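Local structure of SxtG (Microseira wollei, 6U1R) at residues A[55-60]-A[151-156]; A[207-212]-A[228-233]; A[213-218]-A[262-267]; A[218-223]-A[267-272]. The protein is an amidinotransferase of the saxitoxin biosynthetic pathway, probably working through a covalent amidino-cysteine intermediate as its relatives do. All coordinates share one frame; numbering follows the deposited sequence.

Contact 3 lies deepest, near the centre of the chain, and joins two of the three predicted active-site residues by a histidine-carboxylate bond, backed by a backbone bond. Contact 4 is just as buried but has no hydrogen bond: apolar side chains make it where two edge strands meet nearly parallel. It shares Asp218 and Thr267 with contact 3. Contacts 1 and 2 lie farther out, touch each other, and mix apolar packing with water-bridged polar groups. Contact 2 is the most open, with exposed charges at one end, yet its Ser231 and Gln229 reach Asp218 of contact 3. The segments of contacts 2, 3 and 4 alternate along the chain, whereas contact 1 closes before all three.

Contact 1: residues A[55-60]-A[151-156]; sequences PINKWT and MADRNR
The backbones of 55-60 and 151-156 come nearest at Ile56 and Asp153, whose CA atoms are 6.9 Å apart, where helix 53-57 faces the loop after strand 145-148. The side chain of Ala152 is about 5 Å from that of Asp215, so the contact borders the predicted active site of the alpha/beta propeller typical of amidinotransferases. Asp153 forms an Asx turn, its OD1 accepting from Asn155 N at 2.9 Å. The other carboxylate oxygen serves the contact. Asp153 CG is anti to the backbone N (chi1 -170°), and OD2 takes a hydrogen bond on its syn side from Asn57 ND2, at 3.3 Å. The bond is moderately bent, the two side chains cross at about a right angle, and the amide and carboxylate planes are turned 48° apart. A water bridges the same two side chains, donating to Asn57 OD1 and to Asp153 OD2, each at 2.7 Å. Asn57 ND2 has its stronger partner in Ala52 O, so the amide is also held by the chain just ahead of its own helix. Ile56 supplies the apolar half: with chi2 near trans, CD1 extends to lie 3.6 Å from Asp153 CA and 4.0 Å from Ala152 CB, and it also meets Ala152 O, which is bonded to Tyr190 OH. Arg154 is held mainly by others: NH2 makes a salt bridge to Asp187 and a hydrogen bond to Leu185 O, and Trp124 adds a cation-pi contact. Pro55, which follows a cis peptide bond, merely brushes the guanidinium, CG standing obliquely 4.4 Å from Arg154 NH1.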
# COMPACT_ATOMS: atom_id res chain seq x y z
N PRO A 55 8.86 13.75 -14.29
CA PRO A 55 10.15 14.34 -13.94
C PRO A 55 11.28 13.30 -13.82
O PRO A 55 12.35 13.71 -13.36
CB PRO A 55 9.87 14.98 -12.58
CG PRO A 55 8.92 14.02 -11.95
CD PRO A 55 8.09 13.43 -13.08
N ILE A 56 11.05 12.04 -14.22
CA ILE A 56 12.01 10.94 -14.03
C ILE A 56 12.71 10.55 -15.33
O ILE A 56 13.94 10.49 -15.39
CB ILE A 56 11.34 9.72 -13.39
CG1 ILE A 56 10.87 10.04 -11.97
CG2 ILE A 56 12.29 8.51 -13.38
CD1 ILE A 56 9.95 9.03 -11.44
N ASN A 57 11.93 10.16 -16.35
CA ASN A 57 12.49 9.33 -17.40
C ASN A 57 13.49 10.06 -18.28
O ASN A 57 14.33 9.42 -18.92
CB ASN A 57 11.37 8.74 -18.22
CG ASN A 57 10.56 7.76 -17.41
OD1 ASN A 57 11.14 7.00 -16.61
ND2 ASN A 57 9.25 7.81 -17.53
N LYS A 58 13.46 11.38 -18.32
CA LYS A 58 14.49 12.06 -19.09
C LYS A 58 15.89 11.74 -18.58
O LYS A 58 16.86 11.87 -19.33
CB LYS A 58 14.26 13.57 -19.09
CG LYS A 58 14.49 14.27 -17.77
CD LYS A 58 14.06 15.73 -17.91
CE LYS A 58 14.38 16.56 -16.69
NZ LYS A 58 14.09 18.01 -16.98
N TRP A 59 16.02 11.28 -17.34
CA TRP A 59 17.33 10.97 -16.78
C TRP A 59 17.77 9.53 -17.05
O TRP A 59 18.83 9.12 -16.57
CB TRP A 59 17.32 11.27 -15.27
CG TRP A 59 17.06 12.73 -15.02
CD1 TRP A 59 15.95 13.28 -14.45
CD2 TRP A 59 17.91 13.83 -15.38
NE1 TRP A 59 16.06 14.65 -14.43
CE2 TRP A 59 17.25 15.02 -14.98
CE3 TRP A 59 19.17 13.93 -15.98
CZ2 TRP A 59 17.81 16.29 -15.17
CZ3 TRP A 59 19.72 15.19 -16.18
CH2 TRP A 59 19.04 16.35 -15.77
N THR A 60 16.99 8.77 -17.81
CA THR A 60 17.43 7.48 -18.31
C THR A 60 18.12 7.61 -19.66
O THR A 60 18.42 6.59 -20.29
CB THR A 60 16.26 6.51 -18.42
OG1 THR A 60 15.30 6.99 -19.38
CG2 THR A 60 15.59 6.37 -17.08
N MET A 151 5.74 3.16 -6.16
CA MET A 151 6.53 3.58 -7.31
C MET A 151 6.63 5.10 -7.42
O MET A 151 5.66 5.83 -7.20
CB MET A 151 5.93 2.98 -8.58
CG MET A 151 5.91 1.44 -8.55
SD MET A 151 5.23 0.71 -10.07
CE MET A 151 6.62 0.84 -11.20
N ALA A 152 7.83 5.57 -7.78
CA ALA A 152 8.09 7.02 -7.86
C ALA A 152 7.49 7.67 -9.10
O ALA A 152 7.28 8.89 -9.11
CB ALA A 152 9.59 7.29 -7.82
N ASP A 153 7.22 6.89 -10.14
CA ASP A 153 6.72 7.44 -11.40
C ASP A 153 5.21 7.66 -11.31
O ASP A 153 4.42 6.70 -11.26
CB ASP A 153 7.10 6.52 -12.55
CG ASP A 153 6.83 7.14 -13.91
OD1 ASP A 153 5.85 7.91 -14.02
OD2 ASP A 153 7.59 6.86 -14.86
N ARG A 154 4.80 8.93 -11.26
CA ARG A 154 3.39 9.30 -11.17
C ARG A 154 2.53 8.61 -12.22
O ARG A 154 1.40 8.23 -11.93
CB ARG A 154 3.25 10.82 -11.32
CG ARG A 154 3.78 11.62 -10.15
CD ARG A 154 3.89 13.09 -10.56
NE ARG A 154 4.20 13.95 -9.42
CZ ARG A 154 4.71 15.18 -9.54
NH1 ARG A 154 4.98 15.68 -10.75
NH2 ARG A 154 4.93 15.90 -8.44
N ASN A 155 3.03 8.46 -13.45
CA ASN A 155 2.19 7.85 -14.48
C ASN A 155 1.91 6.38 -14.21
O ASN A 155 1.02 5.80 -14.84
CB ASN A 155 2.83 8.01 -15.84
CG ASN A 155 2.90 9.45 -16.28
OD1 ASN A 155 3.81 10.16 -15.90
ND2 ASN A 155 1.90 9.89 -17.07
N ARG A 156 2.66 5.75 -13.31
CA ARG A 156 2.49 4.34 -12.99
C ARG A 156 1.70 4.11 -11.69
O ARG A 156 1.64 2.98 -11.21
CB ARG A 156 3.87 3.66 -12.93
CG ARG A 156 4.74 4.00 -14.14
CD ARG A 156 6.02 3.18 -14.19
NE ARG A 156 5.78 1.79 -14.58
CZ ARG A 156 6.74 0.91 -14.82
NH1 ARG A 156 8.01 1.27 -14.72
NH2 ARG A 156 6.43 -0.32 -15.20
O HOH W 1 9.97 5.53 -14.64

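Contact 2: residues A[207-212]-A[228-233]; sequences VTEFEP and GQKSHV
Glu209 OE2 is gripped by a water that donates to it at 2.7 Å and by the backbone N of Ser236. Lys230 NZ adds a long salt bridge, 3.9 Å from Glu209 OE2. The same water accepts from Lys230 NZ at 2.7 Å, so it relays the interaction that the direct pair makes only at a distance. Segment 207-212 is irregular and 228-233 leaves strand 225-229 for a loop; each contains an ST turn (Thr208, Ser231). Glu209 is bent at chi2 (-62°) and meets the Lys230 chain at about a right angle. Its OE1 bonds Leu237 N, so the carboxylate sits at the start of helix 236-245, and the N-terminal end of the helix would be expected to favour its negative charge. Phe210, beside it, reaches Lys168 of the second subunit. While the Glu209-Lys230 end is exposed, Val233 at the inner end packs on the predicted active-site Asp215. There the contact is apolar against carbonyls. Val207 turns both methyls to the carbonyls of 231-232: CG2 lies 3.6 Å from Ser231 O, and CG1 packs 3.2 Å from His232 O, a buried oxygen with no hydrogen-bond partner in the model. The turn itself is stiffened by Ser231 OG, which accepts from Val233 N almost straight (166°) and also bonds Asp218 OD2. Beyond the carbonyl, Val207 CG1 comes 4.1 Å from Val233 CA.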
# COMPACT_ATOMS: atom_id res chain seq x y z
N VAL A 207 15.53 11.12 -7.57
CA VAL A 207 14.64 11.07 -6.41
C VAL A 207 15.38 11.53 -5.16
O VAL A 207 16.61 11.35 -5.03
CB VAL A 207 14.01 9.68 -6.17
CG1 VAL A 207 12.86 9.43 -7.14
CG2 VAL A 207 15.04 8.60 -6.21
N THR A 208 14.63 12.14 -4.26
CA THR A 208 15.11 12.67 -2.99
C THR A 208 14.79 11.67 -1.89
O THR A 208 14.42 10.51 -2.16
CB THR A 208 14.45 14.01 -2.67
OG1 THR A 208 13.06 13.78 -2.40
CG2 THR A 208 14.59 14.98 -3.83
N GLU A 209 14.91 12.11 -0.63
CA GLU A 209 14.53 11.30 0.53
C GLU A 209 13.26 11.82 1.20
O GLU A 209 13.08 11.67 2.41
CB GLU A 209 15.68 11.23 1.53
CG GLU A 209 16.93 10.50 0.99
CD GLU A 209 16.66 9.04 0.64
OE1 GLU A 209 15.84 8.39 1.33
OE2 GLU A 209 17.31 8.53 -0.31
N PHE A 210 12.36 12.42 0.42
CA PHE A 210 11.12 12.94 0.98
C PHE A 210 10.22 11.81 1.52
O PHE A 210 9.66 11.93 2.61
CB PHE A 210 10.43 13.78 -0.09
CG PHE A 210 9.00 14.10 0.18
CD1 PHE A 210 8.66 15.07 1.12
CD2 PHE A 210 7.99 13.48 -0.53
CE1 PHE A 210 7.33 15.38 1.36
CE2 PHE A 210 6.67 13.78 -0.30
CZ PHE A 210 6.34 14.74 0.65
N GLU A 211 10.07 10.72 0.77
CA GLU A 211 9.20 9.63 1.19
C GLU A 211 9.69 8.32 0.57
O GLU A 211 10.45 8.34 -0.40
CB GLU A 211 7.74 9.89 0.79
CG GLU A 211 7.51 9.75 -0.69
CD GLU A 211 6.16 10.27 -1.11
OE1 GLU A 211 5.19 10.18 -0.31
OE2 GLU A 211 6.09 10.78 -2.24
N PRO A 212 9.24 7.18 1.10
CA PRO A 212 9.73 5.88 0.58
C PRO A 212 9.21 5.60 -0.83
O PRO A 212 8.00 5.57 -1.04
CB PRO A 212 9.17 4.86 1.58
CG PRO A 212 8.78 5.62 2.79
CD PRO A 212 8.50 7.03 2.36
N GLY A 228 19.87 -5.09 -4.03
CA GLY A 228 19.20 -3.95 -4.63
C GLY A 228 20.19 -2.85 -4.94
O GLY A 228 21.38 -2.95 -4.64
N GLN A 229 19.67 -1.79 -5.56
CA GLN A 229 20.44 -0.58 -5.82
C GLN A 229 19.54 0.63 -5.63
O GLN A 229 18.33 0.56 -5.85
CB GLN A 229 21.01 -0.56 -7.24
CG GLN A 229 19.91 -0.64 -8.31
CD GLN A 229 20.38 -0.47 -9.74
OE1 GLN A 229 21.58 -0.57 -10.03
NE2 GLN A 229 19.43 -0.23 -10.65
N LYS A 230 20.15 1.75 -5.25
CA LYS A 230 19.53 3.06 -5.46
C LYS A 230 19.50 3.37 -6.96
O LYS A 230 20.33 2.89 -7.73
CB LYS A 230 20.31 4.14 -4.71
CG LYS A 230 20.24 4.01 -3.17
CD LYS A 230 20.99 5.15 -2.46
CE LYS A 230 20.13 6.40 -2.38
NZ LYS A 230 20.85 7.49 -1.69
N SER A 231 18.52 4.16 -7.39
CA SER A 231 18.33 4.46 -8.81
C SER A 231 17.54 5.75 -8.94
O SER A 231 17.26 6.42 -7.95
CB SER A 231 17.61 3.32 -9.53
OG SER A 231 16.26 3.31 -9.13
N HIS A 232 17.16 6.09 -10.17
CA HIS A 232 16.30 7.25 -10.35
C HIS A 232 14.89 7.07 -9.79
O HIS A 232 14.16 8.06 -9.74
CB HIS A 232 16.23 7.64 -11.81
CG HIS A 232 17.50 8.26 -12.30
ND1 HIS A 232 18.01 9.42 -11.76
CD2 HIS A 232 18.40 7.86 -13.23
CE1 HIS A 232 19.14 9.73 -12.36
NE2 HIS A 232 19.40 8.80 -13.26
N VAL A 233 14.50 5.87 -9.34
CA VAL A 233 13.19 5.68 -8.72
C VAL A 233 13.25 5.08 -7.32
O VAL A 233 12.25 5.17 -6.59
CB VAL A 233 12.26 4.84 -9.62
CG1 VAL A 233 12.03 5.53 -10.95
CG2 VAL A 233 12.81 3.43 -9.81
O HOH W 2 19.20 9.67 -1.87

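Contact 3: residues A[213-218]-A[262-267]; sequences TFDAAD and ALHIDT
His264 NE2 donates to Asp215 OD2 at 2.8 Å in a nearly straight bond (167°), the acceptor using its anti lone pair and lying close to the ring plane. Both residues are predicted to be in the active site, together with Cys368. The carboxylate and the imidazole are turned 31° from each other, and Asp215 reaches the ring at its edge. His264 CG is anti to the carbonyl carbon, beside the backbone N (chi1 -56°), which sets it 3.7 Å from Ala217 CB. That methyl lies over one face of the ring, a CH-pi contact 4.0 Å from the centroid, and Leu263 CD1 lies over the opposite face; both are offset toward the rim, so the ring lies between two aliphatic groups. One backbone bond and one weak bond to a side chain fix the chain that carries it: Ile265 N donates to Ala217 O at 2.9 Å, and His264 N makes the weak, bent bond to Asp218 OD1. Ile265 CG2 packs 3.5 Å from Asp218 C. A second shell positions Asp218: OD1 also receives Gln229 NE2, while OD2 is bonded by Thr234 OG1. Thr234 OG1 is a partner of Asp215 N as well, tying both aspartates to one loop. Farther out, Asp266 OD2 bonds His367 ND1, next to the predicted Cys368. The edge bond at NE2 and the aliphatic groups on both faces thus restrain the rotation of the His264 ring, consistent with a histidine held ready for amidino transfer.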
# COMPACT_ATOMS: atom_id res chain seq x y z
N THR A 213 10.13 5.34 -1.77
CA THR A 213 9.77 4.87 -3.11
C THR A 213 10.75 3.79 -3.55
O THR A 213 11.96 3.86 -3.26
CB THR A 213 9.72 5.99 -4.19
OG1 THR A 213 10.99 6.66 -4.31
CG2 THR A 213 8.64 7.00 -3.89
N PHE A 214 10.22 2.78 -4.22
CA PHE A 214 11.06 1.83 -4.94
C PHE A 214 10.25 1.14 -6.03
O PHE A 214 9.02 1.02 -5.93
CB PHE A 214 11.72 0.79 -4.00
CG PHE A 214 10.76 -0.20 -3.37
CD1 PHE A 214 10.36 -1.34 -4.05
CD2 PHE A 214 10.29 -0.00 -2.07
CE1 PHE A 214 9.51 -2.25 -3.47
CE2 PHE A 214 9.43 -0.92 -1.48
CZ PHE A 214 9.05 -2.05 -2.17
N ASP A 215 10.96 0.71 -7.07
CA ASP A 215 10.45 -0.22 -8.06
C ASP A 215 10.95 -1.62 -7.71
O ASP A 215 12.12 -1.80 -7.32
CB ASP A 215 10.95 0.12 -9.47
CG ASP A 215 10.19 1.28 -10.12
OD1 ASP A 215 9.52 2.05 -9.40
OD2 ASP A 215 10.28 1.41 -11.35
N ALA A 216 10.09 -2.61 -7.88
CA ALA A 216 10.48 -3.96 -7.49
C ALA A 216 11.66 -4.46 -8.32
O ALA A 216 12.47 -5.25 -7.84
CB ALA A 216 9.28 -4.90 -7.63
N ALA A 217 11.77 -3.99 -9.56
CA ALA A 217 12.83 -4.48 -10.43
C ALA A 217 14.19 -3.86 -10.14
O ALA A 217 15.17 -4.21 -10.82
CB ALA A 217 12.45 -4.23 -11.89
N ASP A 218 14.31 -2.99 -9.13
CA ASP A 218 15.62 -2.61 -8.61
C ASP A 218 16.18 -3.65 -7.62
O ASP A 218 17.24 -3.39 -7.01
CB ASP A 218 15.57 -1.23 -7.94
CG ASP A 218 15.79 -0.09 -8.92
OD1 ASP A 218 16.68 -0.24 -9.79
OD2 ASP A 218 15.07 0.93 -8.82
N ALA A 262 20.70 4.87 -14.16
CA ALA A 262 20.26 3.63 -13.52
C ALA A 262 18.78 3.66 -13.21
O ALA A 262 18.27 4.60 -12.59
CB ALA A 262 21.05 3.38 -12.23
N LEU A 263 18.09 2.58 -13.62
CA LEU A 263 16.67 2.40 -13.36
C LEU A 263 16.40 0.91 -13.60
O LEU A 263 16.37 0.46 -14.75
CB LEU A 263 15.83 3.29 -14.27
CG LEU A 263 14.30 3.32 -14.22
CD1 LEU A 263 13.68 2.76 -12.99
CD2 LEU A 263 13.84 4.76 -14.39
N HIS A 264 16.30 0.15 -12.51
CA HIS A 264 16.15 -1.30 -12.46
C HIS A 264 17.51 -1.98 -12.54
O HIS A 264 18.44 -1.47 -13.18
CB HIS A 264 15.19 -1.82 -13.55
CG HIS A 264 13.85 -1.17 -13.48
ND1 HIS A 264 13.05 -0.96 -14.58
CD2 HIS A 264 13.18 -0.64 -12.42
CE1 HIS A 264 11.95 -0.32 -14.21
NE2 HIS A 264 12.00 -0.13 -12.91
N ILE A 265 17.65 -3.09 -11.82
CA ILE A 265 18.93 -3.77 -11.63
C ILE A 265 19.12 -4.97 -12.56
O ILE A 265 20.22 -5.54 -12.61
CB ILE A 265 19.07 -4.19 -10.14
CG1 ILE A 265 20.55 -4.31 -9.71
CG2 ILE A 265 18.27 -5.48 -9.83
CD1 ILE A 265 20.73 -4.51 -8.17
N ASP A 266 18.09 -5.35 -13.32
CA ASP A 266 18.12 -6.63 -14.02
C ASP A 266 18.73 -6.54 -15.43
O ASP A 266 18.52 -7.43 -16.26
CB ASP A 266 16.72 -7.29 -14.02
CG ASP A 266 15.57 -6.41 -14.48
OD1 ASP A 266 15.72 -5.19 -14.65
OD2 ASP A 266 14.44 -6.98 -14.66
N THR A 267 19.54 -5.50 -15.69
CA THR A 267 20.61 -5.56 -16.69
C THR A 267 21.98 -5.31 -16.05
O THR A 267 22.96 -5.11 -16.79
CB THR A 267 20.39 -4.56 -17.84
OG1 THR A 267 20.39 -3.22 -17.36
CG2 THR A 267 19.10 -4.84 -18.56

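Contact 4: residues A[218-223]-A[267-272]; sequences DFVRCG and TTLMPL
Val220 and Cys222 pack on Pro271 in the tight half of a contact between two edge strands, 219-222 and 269-272. The strands run nearly parallel, 25° apart, with axes 7.3 Å from each other, and no hydrogen bond joins them: the contact is made by side chains between two beta sheets, consistent with neighbouring blades of the alpha/beta propeller of this family. Val220 and the Pro271 ring carry most of it. Cys222 SG lies beside its own backbone N (chi1 -62°) and meets Pro271 CG at 3.5 Å, while Val220 CG2 leans obliquely on the other part of the ring, 3.7 Å from Pro271 CD. Val220 also presses on the backbone two residues before Pro271, CG2 standing 3.6 Å from Leu269 O, a buried oxygen with no partner in the model. The contacts of Val220 with the Met270 and Leu269 side chains are slacker. Val220 CG1 comes to 4.1 Å from Met270 SD, the sulfur of a chain bent at chi2 and chi3, and Val220 CG2 only to 4.4 Å from Leu269 CD2. These looser contacts do not mark a solvent side, since every touching residue is buried. Phe227 of strand 225-229 lies against Val220, Cys222 and Leu269, and Ile277 of strand 276-279 against Leu269 and Pro271, so each edge strand has its antiparallel neighbour adding to the same apolar layer.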
# COMPACT_ATOMS: atom_id res chain seq x y z
N ASP A 218 14.31 -2.99 -9.13
CA ASP A 218 15.62 -2.61 -8.61
C ASP A 218 16.18 -3.65 -7.62
O ASP A 218 17.24 -3.39 -7.01
CB ASP A 218 15.57 -1.23 -7.94
CG ASP A 218 15.79 -0.09 -8.92
OD1 ASP A 218 16.68 -0.24 -9.79
OD2 ASP A 218 15.07 0.93 -8.82
N PHE A 219 15.53 -4.81 -7.49
CA PHE A 219 15.95 -5.89 -6.60
C PHE A 219 15.96 -7.23 -7.32
O PHE A 219 15.12 -7.48 -8.20
CB PHE A 219 15.05 -5.98 -5.37
CG PHE A 219 14.99 -4.70 -4.58
CD1 PHE A 219 14.07 -3.71 -4.92
CD2 PHE A 219 15.85 -4.48 -3.53
CE1 PHE A 219 14.02 -2.54 -4.22
CE2 PHE A 219 15.79 -3.30 -2.81
CZ PHE A 219 14.89 -2.32 -3.16
N VAL A 220 16.92 -8.09 -6.97
CA VAL A 220 16.94 -9.48 -7.41
C VAL A 220 17.10 -10.37 -6.18
O VAL A 220 17.67 -9.96 -5.17
CB VAL A 220 18.05 -9.77 -8.44
CG1 VAL A 220 17.65 -9.23 -9.79
CG2 VAL A 220 19.39 -9.17 -7.99
N ARG A 221 16.56 -11.60 -6.26
CA ARG A 221 16.30 -12.44 -5.09
C ARG A 221 17.17 -13.69 -5.06
O ARG A 221 17.15 -14.48 -6.01
CB ARG A 221 14.82 -12.84 -5.07
CG ARG A 221 13.85 -11.65 -4.84
CD ARG A 221 12.40 -11.95 -5.21
NE ARG A 221 12.38 -12.44 -6.58
CZ ARG A 221 11.83 -13.57 -6.99
NH1 ARG A 221 11.11 -14.34 -6.17
NH2 ARG A 221 11.99 -13.93 -8.26
N CYS A 222 17.87 -13.89 -3.93
CA CYS A 222 18.71 -15.08 -3.68
C CYS A 222 18.37 -15.72 -2.33
O CYS A 222 19.22 -15.87 -1.46
CB CYS A 222 20.20 -14.74 -3.69
SG CYS A 222 20.78 -14.10 -5.26
N GLY A 223 17.13 -16.15 -2.18
CA GLY A 223 16.70 -16.71 -0.90
C GLY A 223 16.71 -15.66 0.18
O GLY A 223 16.13 -14.57 0.02
N THR A 267 19.54 -5.50 -15.69
CA THR A 267 20.61 -5.56 -16.69
C THR A 267 21.98 -5.31 -16.05
O THR A 267 22.96 -5.11 -16.79
CB THR A 267 20.39 -4.56 -17.84
OG1 THR A 267 20.39 -3.22 -17.36
CG2 THR A 267 19.10 -4.84 -18.56
N THR A 268 22.07 -5.36 -14.72
CA THR A 268 23.29 -5.05 -13.97
C THR A 268 23.79 -6.25 -13.18
O THR A 268 24.99 -6.60 -13.28
CB THR A 268 23.03 -3.86 -13.02
OG1 THR A 268 22.70 -2.68 -13.78
CG2 THR A 268 24.25 -3.58 -12.12
N LEU A 269 22.91 -6.90 -12.42
CA LEU A 269 23.26 -7.97 -11.49
C LEU A 269 22.16 -9.02 -11.59
O LEU A 269 21.03 -8.76 -11.15
CB LEU A 269 23.38 -7.43 -10.06
CG LEU A 269 24.05 -8.32 -9.02
CD1 LEU A 269 25.56 -8.31 -9.15
CD2 LEU A 269 23.61 -7.92 -7.63
N MET A 270 22.47 -10.19 -12.15
CA MET A 270 21.48 -11.22 -12.42
C MET A 270 21.91 -12.58 -11.87
O MET A 270 22.70 -13.30 -12.51
CB MET A 270 21.19 -11.31 -13.91
CG MET A 270 20.40 -10.08 -14.38
SD MET A 270 18.74 -10.12 -13.69
CE MET A 270 17.90 -11.08 -14.97
N PRO A 271 21.39 -12.97 -10.71
CA PRO A 271 21.59 -14.35 -10.23
C PRO A 271 21.00 -15.34 -11.23
O PRO A 271 19.85 -15.20 -11.65
CB PRO A 271 20.83 -14.37 -8.89
CG PRO A 271 20.67 -12.92 -8.52
CD PRO A 271 20.56 -12.18 -9.80
N LEU A 272 21.79 -16.35 -11.59
CA LEU A 272 21.32 -17.37 -12.53
C LEU A 272 21.06 -18.73 -11.89
O LEU A 272 20.19 -19.45 -12.35
CB LEU A 272 22.32 -17.56 -13.67
CG LEU A 272 22.64 -16.31 -14.50
CD1 LEU A 272 23.57 -16.67 -15.64
CD2 LEU A 272 21.38 -15.64 -15.01